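Local coordinates for protein subdomain of Desmoplakin Carboxy-Terminal domain (DPCT) (Homo sapiens, PDB 1LM5) that probably binds intermediate filaments through a globular domain built of plakin repeats, helping desmoplakin anchor them at desmosomes, at residues 17-22 with 29-34; 23-28 with 40-45; 61-66 with 70-75. One frame throughout, in Å; residues are numbered along the deposited sequence.

Interaction 1: residues 17-22 with 29-34; sequences TENLEK and IERGIV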
ATOM      1  N   THR B  17      16.619  -8.552 -24.649  1.00 26.09           N
ATOM      2  CA  THR B  17      16.992  -7.754 -25.809  1.00 29.54           C
ATOM      3  C   THR B  17      17.211  -8.580 -27.062  1.00 29.98           C
ATOM      4  O   THR B  17      16.747  -8.215 -28.143  1.00 31.16           O
ATOM      5  CB  THR B  17      18.278  -6.945 -25.524  1.00 30.34           C
ATOM      6  OG1 THR B  17      18.041  -6.040 -24.439  1.00 32.88           O
ATOM      7  CG2 THR B  17      18.682  -6.150 -26.757  1.00 35.64           C
ATOM      8  N   GLU B  18      17.922  -9.690 -26.921  1.00 30.48           N
ATOM      9  CA  GLU B  18      18.203 -10.547 -28.061  1.00 32.27           C
ATOM     10  C   GLU B  18      16.923 -11.045 -28.715  1.00 30.46           C
ATOM     11  O   GLU B  18      16.829 -11.106 -29.941  1.00 29.79           O
ATOM     12  CB  GLU B  18      19.061 -11.740 -27.633  1.00 36.88           C
ATOM     13  CG  GLU B  18      19.363 -12.720 -28.761  1.00 42.33           C
ATOM     14  CD  GLU B  18      20.396 -13.762 -28.377  1.00 45.22           C
ATOM     15  OE1 GLU B  18      21.510 -13.373 -27.956  1.00 47.41           O
ATOM     16  OE2 GLU B  18      20.100 -14.971 -28.504  1.00 46.88           O
ATOM     17  N   ASN B  19      15.941 -11.395 -27.892  1.00 27.15           N
ATOM     18  CA  ASN B  19      14.675 -11.906 -28.395  1.00 26.32           C
ATOM     19  C   ASN B  19      13.574 -10.869 -28.401  1.00 23.91           C
ATOM     20  O   ASN B  19      12.422 -11.192 -28.694  1.00 25.43           O
ATOM     21  CB  ASN B  19      14.231 -13.121 -27.570  1.00 26.97           C
ATOM     22  CG  ASN B  19      15.132 -14.317 -27.781  1.00 29.00           C
ATOM     23  OD1 ASN B  19      15.340 -14.748 -28.918  1.00 31.63           O
ATOM     24  ND2 ASN B  19      15.673 -14.861 -26.697  1.00 29.14           N
ATOM     25  N   LEU B  20      13.929  -9.630 -28.074  1.00 23.72           N
ATOM     26  CA  LEU B  20      12.967  -8.530 -28.040  1.00 24.57           C
ATOM     27  C   LEU B  20      11.649  -8.937 -27.401  1.00 25.59           C
ATOM     28  O   LEU B  20      10.580  -8.776 -27.989  1.00 24.69           O
ATOM     29  CB  LEU B  20      12.707  -8.016 -29.458  1.00 25.60           C
ATOM     30  CG  LEU B  20      13.935  -7.454 -30.172  1.00 26.38           C
ATOM     31  CD1 LEU B  20      13.574  -7.101 -31.614  1.00 26.85           C
ATOM     32  CD2 LEU B  20      14.449  -6.238 -29.434  1.00 27.62           C
ATOM     33  N   GLU B  21      11.718  -9.458 -26.183  1.00 23.55           N
ATOM     34  CA  GLU B  21      10.507  -9.883 -25.513  1.00 23.00           C
ATOM     35  C   GLU B  21      10.650  -9.837 -24.007  1.00 22.61           C
ATOM     36  O   GLU B  21      11.738 -10.010 -23.457  1.00 21.17           O
ATOM     37  CB  GLU B  21      10.149 -11.310 -25.925  1.00 25.32           C
ATOM     38  CG  GLU B  21      11.140 -12.344 -25.437  1.00 28.41           C
ATOM     39  CD  GLU B  21      10.747 -13.756 -25.828  1.00 31.36           C
ATOM     40  OE1 GLU B  21       9.533 -14.018 -25.975  1.00 34.60           O
ATOM     41  OE2 GLU B  21      11.648 -14.606 -25.970  1.00 29.91           O
ATOM     42  N   LYS B  22       9.528  -9.603 -23.352  1.00 20.69           N
ATOM     43  CA  LYS B  22       9.498  -9.551 -21.913  1.00 21.10           C
ATOM     44  C   LYS B  22       9.426 -10.982 -21.397  1.00 21.01           C
ATOM     45  O   LYS B  22       8.646 -11.787 -21.892  1.00 21.39           O
ATOM     46  CB  LYS B  22       8.265  -8.777 -21.440  1.00 19.89           C
ATOM     47  CG  LYS B  22       8.028  -8.877 -19.947  1.00 18.75           C
ATOM     48  CD  LYS B  22       6.852  -8.037 -19.486  1.00 20.28           C
ATOM     49  CE  LYS B  22       5.554  -8.469 -20.130  1.00 18.75           C
ATOM     50  NZ  LYS B  22       4.418  -7.741 -19.514  1.00 18.33           N
ATOM     51  N   ILE B  29      16.918 -15.977 -15.711  1.00 21.95           N
ATOM     52  CA  ILE B  29      17.920 -16.819 -15.081  1.00 21.85           C
ATOM     53  C   ILE B  29      18.093 -18.068 -15.943  1.00 24.57           C
ATOM     54  O   ILE B  29      19.203 -18.415 -16.341  1.00 24.10           O
ATOM     55  CB  ILE B  29      17.479 -17.257 -13.677  1.00 20.78           C
ATOM     56  CG1 ILE B  29      17.311 -16.028 -12.780  1.00 17.68           C
ATOM     57  CG2 ILE B  29      18.521 -18.209 -13.069  1.00 19.36           C
ATOM     58  CD1 ILE B  29      16.831 -16.384 -11.394  1.00 15.92           C
ATOM     59  N   GLU B  30      16.980 -18.731 -16.229  1.00 25.36           N
ATOM     60  CA  GLU B  30      16.987 -19.948 -17.035  1.00 28.46           C
ATOM     61  C   GLU B  30      17.768 -19.780 -18.338  1.00 28.91           C
ATOM     62  O   GLU B  30      18.593 -20.621 -18.693  1.00 28.73           O
ATOM     63  CB  GLU B  30      15.549 -20.361 -17.357  1.00 31.60           C
ATOM     64  CG  GLU B  30      15.449 -21.619 -18.193  1.00 34.33           C
ATOM     65  CD  GLU B  30      15.883 -22.845 -17.420  1.00 37.24           C
ATOM     66  OE1 GLU B  30      16.179 -23.880 -18.055  1.00 41.12           O
ATOM     67  OE2 GLU B  30      15.917 -22.771 -16.170  1.00 38.79           O
ATOM     68  N   ARG B  31      17.508 -18.689 -19.052  1.00 28.75           N
ATOM     69  CA  ARG B  31      18.175 -18.443 -20.324  1.00 27.75           C
ATOM     70  C   ARG B  31      19.606 -17.958 -20.122  1.00 26.92           C
ATOM     71  O   ARG B  31      20.321 -17.674 -21.079  1.00 26.49           O
ATOM     72  CB  ARG B  31      17.353 -17.441 -21.147  1.00 28.63           C
ATOM     73  CG  ARG B  31      15.866 -17.671 -20.962  1.00 29.01           C
ATOM     74  CD  ARG B  31      15.054 -17.742 -22.231  1.00 31.59           C
ATOM     75  NE  ARG B  31      14.775 -16.437 -22.814  1.00 30.88           N
ATOM     76  CZ  ARG B  31      13.646 -16.135 -23.453  1.00 31.64           C
ATOM     77  NH1 ARG B  31      12.681 -17.038 -23.584  1.00 30.26           N
ATOM     78  NH2 ARG B  31      13.490 -14.935 -23.992  1.00 29.20           N
ATOM     79  N   GLY B  32      20.017 -17.877 -18.863  1.00 26.43           N
ATOM     80  CA  GLY B  32      21.364 -17.451 -18.552  1.00 27.58           C
ATOM     81  C   GLY B  32      21.683 -16.005 -18.871  1.00 27.18           C
ATOM     82  O   GLY B  32      22.853 -15.667 -19.039  1.00 28.76           O
ATOM     83  N   ILE B  33      20.668 -15.148 -18.955  1.00 26.72           N
ATOM     84  CA  ILE B  33      20.921 -13.736 -19.238  1.00 25.53           C
ATOM     85  C   ILE B  33      20.883 -12.904 -17.956  1.00 25.30           C
ATOM     86  O   ILE B  33      21.339 -11.761 -17.930  1.00 26.04           O
ATOM     87  CB  ILE B  33      19.938 -13.176 -20.291  1.00 26.24           C
ATOM     88  CG1 ILE B  33      18.489 -13.297 -19.816  1.00 24.79           C
ATOM     89  CG2 ILE B  33      20.139 -13.931 -21.602  1.00 26.11           C
ATOM     90  CD1 ILE B  33      17.492 -12.661 -20.788  1.00 28.57           C
ATOM     91  N   VAL B  34      20.330 -13.497 -16.901  1.00 24.03           N
ATOM     92  CA  VAL B  34      20.279 -12.884 -15.573  1.00 22.85           C
ATOM     93  C   VAL B  34      20.861 -13.966 -14.656  1.00 24.23           C
ATOM     94  O   VAL B  34      20.399 -15.110 -14.683  1.00 24.23           O
ATOM     95  CB  VAL B  34      18.828 -12.593 -15.121  1.00 21.36           C
ATOM     96  CG1 VAL B  34      18.837 -12.001 -13.724  1.00 21.28           C
ATOM     97  CG2 VAL B  34      18.141 -11.665 -16.112  1.00 21.81           C
TER
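R31 reaches from the C-terminal end of helix 25-30 to the end of the beta-hairpin of strands 11-16 and 21-23, where it forms a salt bridge with E21 at the start of the second strand. A Schellman motif with G32 at positive phi ends the helix, and a G1 beta bulge shapes the hairpin turn, L20 and E21 both facing D16. The R31 CB heads for the turn, but the chain bends at chi2 (-131°) and chi3, and from CB to NE it meets nothing of 17-22. Contact begins at CZ, 3.6 Å from E21 OE2, and NH1 stays at a similar range from that oxygen. NH2 does the gripping: it donates to E21 OE2 at 2.7 Å, arriving from above the carboxylate plane, 43° out of it. E21 CG lies at the guanidinium edge, in plane, with the rest of its chain extended. N19 approaches from the opposite direction, its amide turned 79° from the guanidinium. R31 NH2 forms a salt bridge with D16 OD1 and N19 ND2 a hydrogen bond to the same atom, which probably brings the two donors together: N19 ND2 stops 3.5 Å from R31 NH2.

Interaction 2: residues 23-28 with 40-45; sequences ISITEG and QRLLEA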
ATOM      1  N   ILE B  23      10.263 -11.298 -20.421  1.00 20.90           N
ATOM      2  CA  ILE B  23      10.248 -12.614 -19.805  1.00 19.69           C
ATOM      3  C   ILE B  23      10.334 -12.394 -18.300  1.00 20.68           C
ATOM      4  O   ILE B  23      10.698 -11.308 -17.836  1.00 19.73           O
ATOM      5  CB  ILE B  23      11.438 -13.480 -20.254  1.00 20.86           C
ATOM      6  CG1 ILE B  23      12.757 -12.795 -19.880  1.00 21.95           C
ATOM      7  CG2 ILE B  23      11.350 -13.723 -21.749  1.00 19.45           C
ATOM      8  CD1 ILE B  23      13.991 -13.596 -20.247  1.00 22.08           C
ATOM      9  N   SER B  24       9.997 -13.423 -17.536  1.00 19.67           N
ATOM     10  CA  SER B  24      10.063 -13.304 -16.089  1.00 18.16           C
ATOM     11  C   SER B  24      11.525 -13.302 -15.686  1.00 16.91           C
ATOM     12  O   SER B  24      12.415 -13.671 -16.461  1.00 16.87           O
ATOM     13  CB  SER B  24       9.384 -14.490 -15.422  1.00 17.56           C
ATOM     14  OG  SER B  24      10.152 -15.662 -15.655  1.00 18.45           O
ATOM     15  N   ILE B  25      11.772 -12.888 -14.459  1.00 16.27           N
ATOM     16  CA  ILE B  25      13.120 -12.883 -13.941  1.00 16.37           C
ATOM     17  C   ILE B  25      13.617 -14.328 -13.964  1.00 15.91           C
ATOM     18  O   ILE B  25      14.744 -14.609 -14.353  1.00 16.56           O
ATOM     19  CB  ILE B  25      13.112 -12.326 -12.519  1.00 16.12           C
ATOM     20  CG1 ILE B  25      12.842 -10.821 -12.587  1.00 15.67           C
ATOM     21  CG2 ILE B  25      14.435 -12.593 -11.821  1.00 15.89           C
ATOM     22  CD1 ILE B  25      12.376 -10.227 -11.275  1.00 15.55           C
ATOM     23  N   THR B  26      12.750 -15.239 -13.548  1.00 18.99           N
ATOM     24  CA  THR B  26      13.081 -16.660 -13.527  1.00 19.46           C
ATOM     25  C   THR B  26      13.528 -17.127 -14.911  1.00 21.51           C
ATOM     26  O   THR B  26      14.549 -17.807 -15.056  1.00 22.16           O
ATOM     27  CB  THR B  26      11.859 -17.467 -13.058  1.00 19.47           C
ATOM     28  OG1 THR B  26      11.574 -17.098 -11.710  1.00 19.11           O
ATOM     29  CG2 THR B  26      12.121 -18.971 -13.115  1.00 18.19           C
ATOM     30  N   GLU B  27      12.774 -16.750 -15.935  1.00 20.84           N
ATOM     31  CA  GLU B  27      13.123 -17.152 -17.284  1.00 22.09           C
ATOM     32  C   GLU B  27      14.469 -16.537 -17.666  1.00 21.77           C
ATOM     33  O   GLU B  27      15.277 -17.164 -18.360  1.00 21.02           O
ATOM     34  CB  GLU B  27      12.026 -16.721 -18.261  1.00 22.99           C
ATOM     35  CG  GLU B  27      12.295 -17.156 -19.700  1.00 25.88           C
ATOM     36  CD  GLU B  27      12.439 -18.663 -19.839  1.00 29.87           C
ATOM     37  OE1 GLU B  27      12.972 -19.107 -20.872  1.00 31.90           O
ATOM     38  OE2 GLU B  27      12.016 -19.404 -18.928  1.00 31.08           O
ATOM     39  N   GLY B  28      14.720 -15.315 -17.191  1.00 21.47           N
ATOM     40  CA  GLY B  28      15.978 -14.657 -17.495  1.00 20.00           C
ATOM     41  C   GLY B  28      17.116 -15.486 -16.928  1.00 22.30           C
ATOM     42  O   GLY B  28      18.153 -15.678 -17.565  1.00 21.50           O
ATOM     43  N   GLN B  40      17.501 -13.603  -8.016  1.00 17.60           N
ATOM     44  CA  GLN B  40      16.916 -13.808  -6.706  1.00 18.51           C
ATOM     45  C   GLN B  40      16.650 -12.467  -6.045  1.00 17.33           C
ATOM     46  O   GLN B  40      15.615 -12.250  -5.441  1.00 15.13           O
ATOM     47  CB  GLN B  40      17.861 -14.605  -5.808  1.00 20.89           C
ATOM     48  CG  GLN B  40      17.330 -14.759  -4.399  1.00 20.99           C
ATOM     49  CD  GLN B  40      18.291 -15.536  -3.530  1.00 22.50           C
ATOM     50  OE1 GLN B  40      18.853 -16.541  -3.971  1.00 21.24           O
ATOM     51  NE2 GLN B  40      18.477 -15.089  -2.293  1.00 20.00           N
ATOM     52  N   ARG B  41      17.601 -11.558  -6.160  1.00 16.25           N
ATOM     53  CA  ARG B  41      17.435 -10.273  -5.520  1.00 16.83           C
ATOM     54  C   ARG B  41      16.350  -9.457  -6.158  1.00 15.01           C
ATOM     55  O   ARG B  41      15.644  -8.747  -5.464  1.00 14.99           O
ATOM     56  CB  ARG B  41      18.766  -9.544  -5.490  1.00 19.70           C
ATOM     57  CG  ARG B  41      19.644 -10.219  -4.475  1.00 21.92           C
ATOM     58  CD  ARG B  41      21.074  -9.807  -4.504  1.00 22.01           C
ATOM     59  NE  ARG B  41      21.761 -10.603  -3.497  1.00 23.99           N
ATOM     60  CZ  ARG B  41      23.052 -10.508  -3.215  1.00 26.91           C
ATOM     61  NH1 ARG B  41      23.819  -9.643  -3.869  1.00 23.30           N
ATOM     62  NH2 ARG B  41      23.567 -11.278  -2.265  1.00 24.96           N
ATOM     63  N   LEU B  42      16.185  -9.568  -7.472  1.00 14.78           N
ATOM     64  CA  LEU B  42      15.107  -8.817  -8.102  1.00 13.64           C
ATOM     65  C   LEU B  42      13.804  -9.391  -7.575  1.00 13.00           C
ATOM     66  O   LEU B  42      12.845  -8.657  -7.360  1.00 12.04           O
ATOM     67  CB  LEU B  42      15.146  -8.948  -9.619  1.00 11.52           C
ATOM     68  CG  LEU B  42      16.353  -8.242 -10.232  1.00 14.86           C
ATOM     69  CD1 LEU B  42      16.373  -8.504 -11.720  1.00 17.82           C
ATOM     70  CD2 LEU B  42      16.295  -6.760  -9.928  1.00 14.95           C
ATOM     71  N   LEU B  43      13.779 -10.709  -7.374  1.00 13.12           N
ATOM     72  CA  LEU B  43      12.582 -11.376  -6.855  1.00 13.95           C
ATOM     73  C   LEU B  43      12.393 -11.000  -5.387  1.00 14.83           C
ATOM     74  O   LEU B  43      11.270 -10.854  -4.926  1.00 13.34           O
ATOM     75  CB  LEU B  43      12.699 -12.901  -6.965  1.00 17.27           C
ATOM     76  CG  LEU B  43      12.160 -13.708  -8.153  1.00 21.43           C
ATOM     77  CD1 LEU B  43      11.291 -12.851  -9.046  1.00 17.98           C
ATOM     78  CD2 LEU B  43      13.299 -14.340  -8.896  1.00 22.26           C
ATOM     79  N   GLU B  44      13.487 -10.856  -4.647  1.00 14.19           N
ATOM     80  CA  GLU B  44      13.356 -10.474  -3.243  1.00 16.13           C
ATOM     81  C   GLU B  44      12.712  -9.107  -3.181  1.00 15.34           C
ATOM     82  O   GLU B  44      11.834  -8.864  -2.370  1.00 14.38           O
ATOM     83  CB  GLU B  44      14.718 -10.413  -2.558  1.00 17.28           C
ATOM     84  CG  GLU B  44      15.391 -11.755  -2.418  1.00 17.35           C
ATOM     85  CD  GLU B  44      16.776 -11.632  -1.842  1.00 20.48           C
ATOM     86  OE1 GLU B  44      17.398 -10.564  -2.021  1.00 19.94           O
ATOM     87  OE2 GLU B  44      17.245 -12.609  -1.228  1.00 22.44           O
ATOM     88  N   ALA B  45      13.158  -8.215  -4.054  1.00 16.06           N
ATOM     89  CA  ALA B  45      12.617  -6.868  -4.082  1.00 15.47           C
ATOM     90  C   ALA B  45      11.102  -6.929  -4.246  1.00 15.82           C
ATOM     91  O   ALA B  45      10.381  -6.093  -3.712  1.00 15.49           O
ATOM     92  CB  ALA B  45      13.241  -6.074  -5.216  1.00 12.26           C
TER
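Where helix 25-30 packs on helix 36-47 in this plakin-repeat domain, aliphatic branches alone join I25 to L42 and L43; the flat groups, the Q40 amide and the E44 carboxylate, pair with each other along helix 36-47. Q40 NE2 donates to E44 OE2 at 3.0 Å, in the plane of its own amide but from above the carboxylate plane, 50° out of it. E44 OE1 has a second partner in R117 NE, from helix 112-124. Helix 25-30, N-capped by S24 OG, carries I25 in its first turn. With CG1 anti to its carbonyl carbon (chi1 -72°), I25 sends CD1 across to L42, where it meets CB at 3.5 Å, tighter than a usual carbon contact, and CG2 goes to L43. The I25 and L43 side chains slide past each other in opposite directions: L43 CD1 lies 3.6 Å from I25 CD1, while L43 CD2 takes the same distance from I25 CG2. L43 adopts an unusual shape, chi2 of -11° leaving CD1 nearly eclipsed with CA. I14 and I11 of strand 11-16 touch I25 and L42 respectively, so the sheet adjoins this buried seam. At its margin T26 uses OG1 to hydrogen-bond V71 O, and the same OG1 lies 4.3 Å from L43 CD2.

Interaction 3: residues 61-66 with 70-75; sequences LSLQDA and GVIDQD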
ATOM      1  N   LEU B  61       2.089 -11.965  -6.071  1.00 21.65           N
ATOM      2  CA  LEU B  61       1.815 -13.332  -5.670  1.00 21.50           C
ATOM      3  C   LEU B  61       2.605 -13.769  -4.455  1.00 21.58           C
ATOM      4  O   LEU B  61       3.718 -13.308  -4.222  1.00 20.49           O
ATOM      5  CB  LEU B  61       2.178 -14.286  -6.811  1.00 22.23           C
ATOM      6  CG  LEU B  61       1.690 -13.997  -8.225  1.00 20.92           C
ATOM      7  CD1 LEU B  61       2.432 -14.921  -9.205  1.00 21.74           C
ATOM      8  CD2 LEU B  61       0.185 -14.209  -8.297  1.00 23.39           C
ATOM      9  N   SER B  62       2.021 -14.684  -3.691  1.00 21.19           N
ATOM     10  CA  SER B  62       2.709 -15.251  -2.542  1.00 21.67           C
ATOM     11  C   SER B  62       3.771 -16.118  -3.202  1.00 21.66           C
ATOM     12  O   SER B  62       3.667 -16.428  -4.393  1.00 19.85           O
ATOM     13  CB  SER B  62       1.760 -16.150  -1.755  1.00 22.19           C
ATOM     14  OG  SER B  62       1.207 -17.131  -2.611  1.00 21.74           O
ATOM     15  N   LEU B  63       4.792 -16.523  -2.462  1.00 21.03           N
ATOM     16  CA  LEU B  63       5.796 -17.373  -3.074  1.00 21.70           C
ATOM     17  C   LEU B  63       5.158 -18.664  -3.581  1.00 22.92           C
ATOM     18  O   LEU B  63       5.517 -19.167  -4.645  1.00 22.34           O
ATOM     19  CB  LEU B  63       6.907 -17.717  -2.083  1.00 20.82           C
ATOM     20  CG  LEU B  63       7.801 -16.565  -1.620  1.00 22.71           C
ATOM     21  CD1 LEU B  63       8.761 -17.068  -0.543  1.00 20.90           C
ATOM     22  CD2 LEU B  63       8.582 -16.012  -2.804  1.00 20.72           C
ATOM     23  N   GLN B  64       4.215 -19.192  -2.806  1.00 25.63           N
ATOM     24  CA  GLN B  64       3.543 -20.437  -3.150  1.00 27.97           C
ATOM     25  C   GLN B  64       2.855 -20.329  -4.504  1.00 26.96           C
ATOM     26  O   GLN B  64       3.019 -21.189  -5.377  1.00 24.09           O
ATOM     27  CB  GLN B  64       2.522 -20.789  -2.067  1.00 32.04           C
ATOM     28  CG  GLN B  64       1.794 -22.095  -2.306  1.00 36.39           C
ATOM     29  CD  GLN B  64       0.691 -22.332  -1.291  1.00 39.64           C
ATOM     30  OE1 GLN B  64       0.934 -22.363  -0.082  1.00 43.26           O
ATOM     31  NE2 GLN B  64      -0.531 -22.501  -1.779  1.00 41.46           N
ATOM     32  N   ASP B  65       2.092 -19.258  -4.681  1.00 25.73           N
ATOM     33  CA  ASP B  65       1.389 -19.042  -5.935  1.00 26.46           C
ATOM     34  C   ASP B  65       2.359 -18.789  -7.085  1.00 24.16           C
ATOM     35  O   ASP B  65       2.115 -19.228  -8.209  1.00 22.94           O
ATOM     36  CB  ASP B  65       0.419 -17.877  -5.789  1.00 28.63           C
ATOM     37  CG  ASP B  65      -0.767 -18.227  -4.913  1.00 34.98           C
ATOM     38  OD1 ASP B  65      -1.578 -17.331  -4.608  1.00 37.41           O
ATOM     39  OD2 ASP B  65      -0.889 -19.413  -4.532  1.00 37.86           O
ATOM     40  N   ALA B  66       3.453 -18.082  -6.808  1.00 23.30           N
ATOM     41  CA  ALA B  66       4.448 -17.806  -7.846  1.00 21.77           C
ATOM     42  C   ALA B  66       5.051 -19.132  -8.303  1.00 21.15           C
ATOM     43  O   ALA B  66       5.328 -19.327  -9.490  1.00 19.62           O
ATOM     44  CB  ALA B  66       5.540 -16.886  -7.317  1.00 20.66           C
ATOM     45  N   GLY B  70       4.676 -21.015 -12.057  1.00 21.32           N
ATOM     46  CA  GLY B  70       5.921 -21.096 -12.793  1.00 22.00           C
ATOM     47  C   GLY B  70       6.656 -19.771 -12.859  1.00 21.08           C
ATOM     48  O   GLY B  70       7.626 -19.635 -13.607  1.00 21.23           O
ATOM     49  N   VAL B  71       6.202 -18.800 -12.071  1.00 19.27           N
ATOM     50  CA  VAL B  71       6.832 -17.489 -12.067  1.00 18.00           C
ATOM     51  C   VAL B  71       8.210 -17.596 -11.421  1.00 18.40           C
ATOM     52  O   VAL B  71       9.121 -16.849 -11.762  1.00 17.71           O
ATOM     53  CB  VAL B  71       5.971 -16.458 -11.334  1.00 18.66           C
ATOM     54  CG1 VAL B  71       6.724 -15.130 -11.244  1.00 18.15           C
ATOM     55  CG2 VAL B  71       4.661 -16.266 -12.093  1.00 19.00           C
ATOM     56  N   ILE B  72       8.345 -18.528 -10.481  1.00 18.07           N
ATOM     57  CA  ILE B  72       9.625 -18.787  -9.819  1.00 18.90           C
ATOM     58  C   ILE B  72       9.638 -20.291  -9.572  1.00 18.58           C
ATOM     59  O   ILE B  72       8.571 -20.912  -9.463  1.00 20.22           O
ATOM     60  CB  ILE B  72       9.766 -18.071  -8.442  1.00 18.39           C
ATOM     61  CG1 ILE B  72       8.800 -18.675  -7.423  1.00 19.58           C
ATOM     62  CG2 ILE B  72       9.499 -16.565  -8.591  1.00 21.26           C
ATOM     63  CD1 ILE B  72       8.846 -17.989  -6.057  1.00 18.45           C
ATOM     64  N   ASP B  73      10.822 -20.874  -9.492  1.00 20.52           N
ATOM     65  CA  ASP B  73      10.910 -22.303  -9.250  1.00 22.68           C
ATOM     66  C   ASP B  73      10.965 -22.576  -7.753  1.00 23.48           C
ATOM     67  O   ASP B  73      11.119 -21.656  -6.947  1.00 19.74           O
ATOM     68  CB  ASP B  73      12.115 -22.907  -9.989  1.00 26.25           C
ATOM     69  CG  ASP B  73      13.450 -22.421  -9.459  1.00 28.37           C
ATOM     70  OD1 ASP B  73      14.415 -22.392 -10.254  1.00 30.48           O
ATOM     71  OD2 ASP B  73      13.547 -22.086  -8.260  1.00 32.54           O
ATOM     72  N   GLN B  74      10.806 -23.845  -7.386  1.00 23.49           N
ATOM     73  CA  GLN B  74      10.790 -24.260  -5.988  1.00 24.18           C
ATOM     74  C   GLN B  74      11.989 -23.809  -5.164  1.00 23.95           C
ATOM     75  O   GLN B  74      11.827 -23.268  -4.074  1.00 24.07           O
ATOM     76  CB  GLN B  74      10.684 -25.785  -5.896  1.00 25.37           C
ATOM     77  CG  GLN B  74       9.442 -26.385  -6.536  1.00 31.44           C
ATOM     78  CD  GLN B  74       9.643 -26.749  -7.995  1.00 35.65           C
ATOM     79  OE1 GLN B  74       8.872 -27.535  -8.557  1.00 36.85           O
ATOM     80  NE2 GLN B  74      10.675 -26.180  -8.619  1.00 34.82           N
ATOM     81  N   ASP B  75      13.193 -24.050  -5.669  1.00 24.06           N
ATOM     82  CA  ASP B  75      14.393 -23.654  -4.944  1.00 25.65           C
ATOM     83  C   ASP B  75      14.419 -22.146  -4.692  1.00 24.98           C
ATOM     84  O   ASP B  75      14.762 -21.702  -3.593  1.00 24.46           O
ATOM     85  CB  ASP B  75      15.636 -24.105  -5.708  1.00 27.50           C
ATOM     86  CG  ASP B  75      15.839 -25.606  -5.631  1.00 31.63           C
ATOM     87  OD1 ASP B  75      16.611 -26.154  -6.446  1.00 35.13           O
ATOM     88  OD2 ASP B  75      15.229 -26.237  -4.736  1.00 31.58           O
TER
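The backbone turns back at the end of helix 63-68 in a Schellman motif, G70 at positive phi making the reversal, so that A66 O accepts from V71 N at 2.8 Å, the six-to-one bond of the motif, and, in a longer bond, from I72 N at 3.3 Å. The two side chains that follow G70 close over the helix. In I72, CG1 stands between the backbone N and the carbonyl carbon (chi1 68°), which carries CD1 over the methyl of A66, 3.7 Å from its CB. The same CD1 meets L63 CD2 at 3.8 Å, the two side chains crossing at about a right angle. V71 also touches A66, its CB 3.5 Å from A66 O, and sends CG2 to L61 CD1 at 3.9 Å. I52 of strand 52-53 touches L63, A66, V71 and I72, so the beta-hairpin that precedes the helix joins the same apolar cluster. At A66 O the V71 donor lies in the carbonyl plane with a C=O...N angle of 159°, whereas that of I72 sits above the plane, 63° out of it. Two successive amides thus hold the one oxygen, which fixes how the exit from the helix runs back beside its last turn. Each helix has its own N-cap: S62 OG accepts from D65 N at 3.1 Å, and D73 OD2 caps M76 N at the start of helix 74-88. The hairpin of strands 52-53 and 60-61, followed by a short helix, a glycine-centred turn and a longer helix, is the arrangement of the plakin repeat.

Interactions 1 and 2 alternate along the chain and both use helix 25-30, interaction 1 at its C-terminal end and interaction 2 in its first turn; their centres are about 11 Å apart. They are joined where G28 O probably accepts from I33 N, and where I33 CD1 packs on I23 CD1. Interaction 3 opens later, within a plectin-repeat range that also includes most of 40-45. Its centre lies about 11 Å from that of interaction 2, which it touches through I72 CG2 on L43 CG, and about 19 Å from interaction 1, with no touch. Interaction 2, touching both others, thus makes the packing continuous from hairpin 11-23 to helix 63-68.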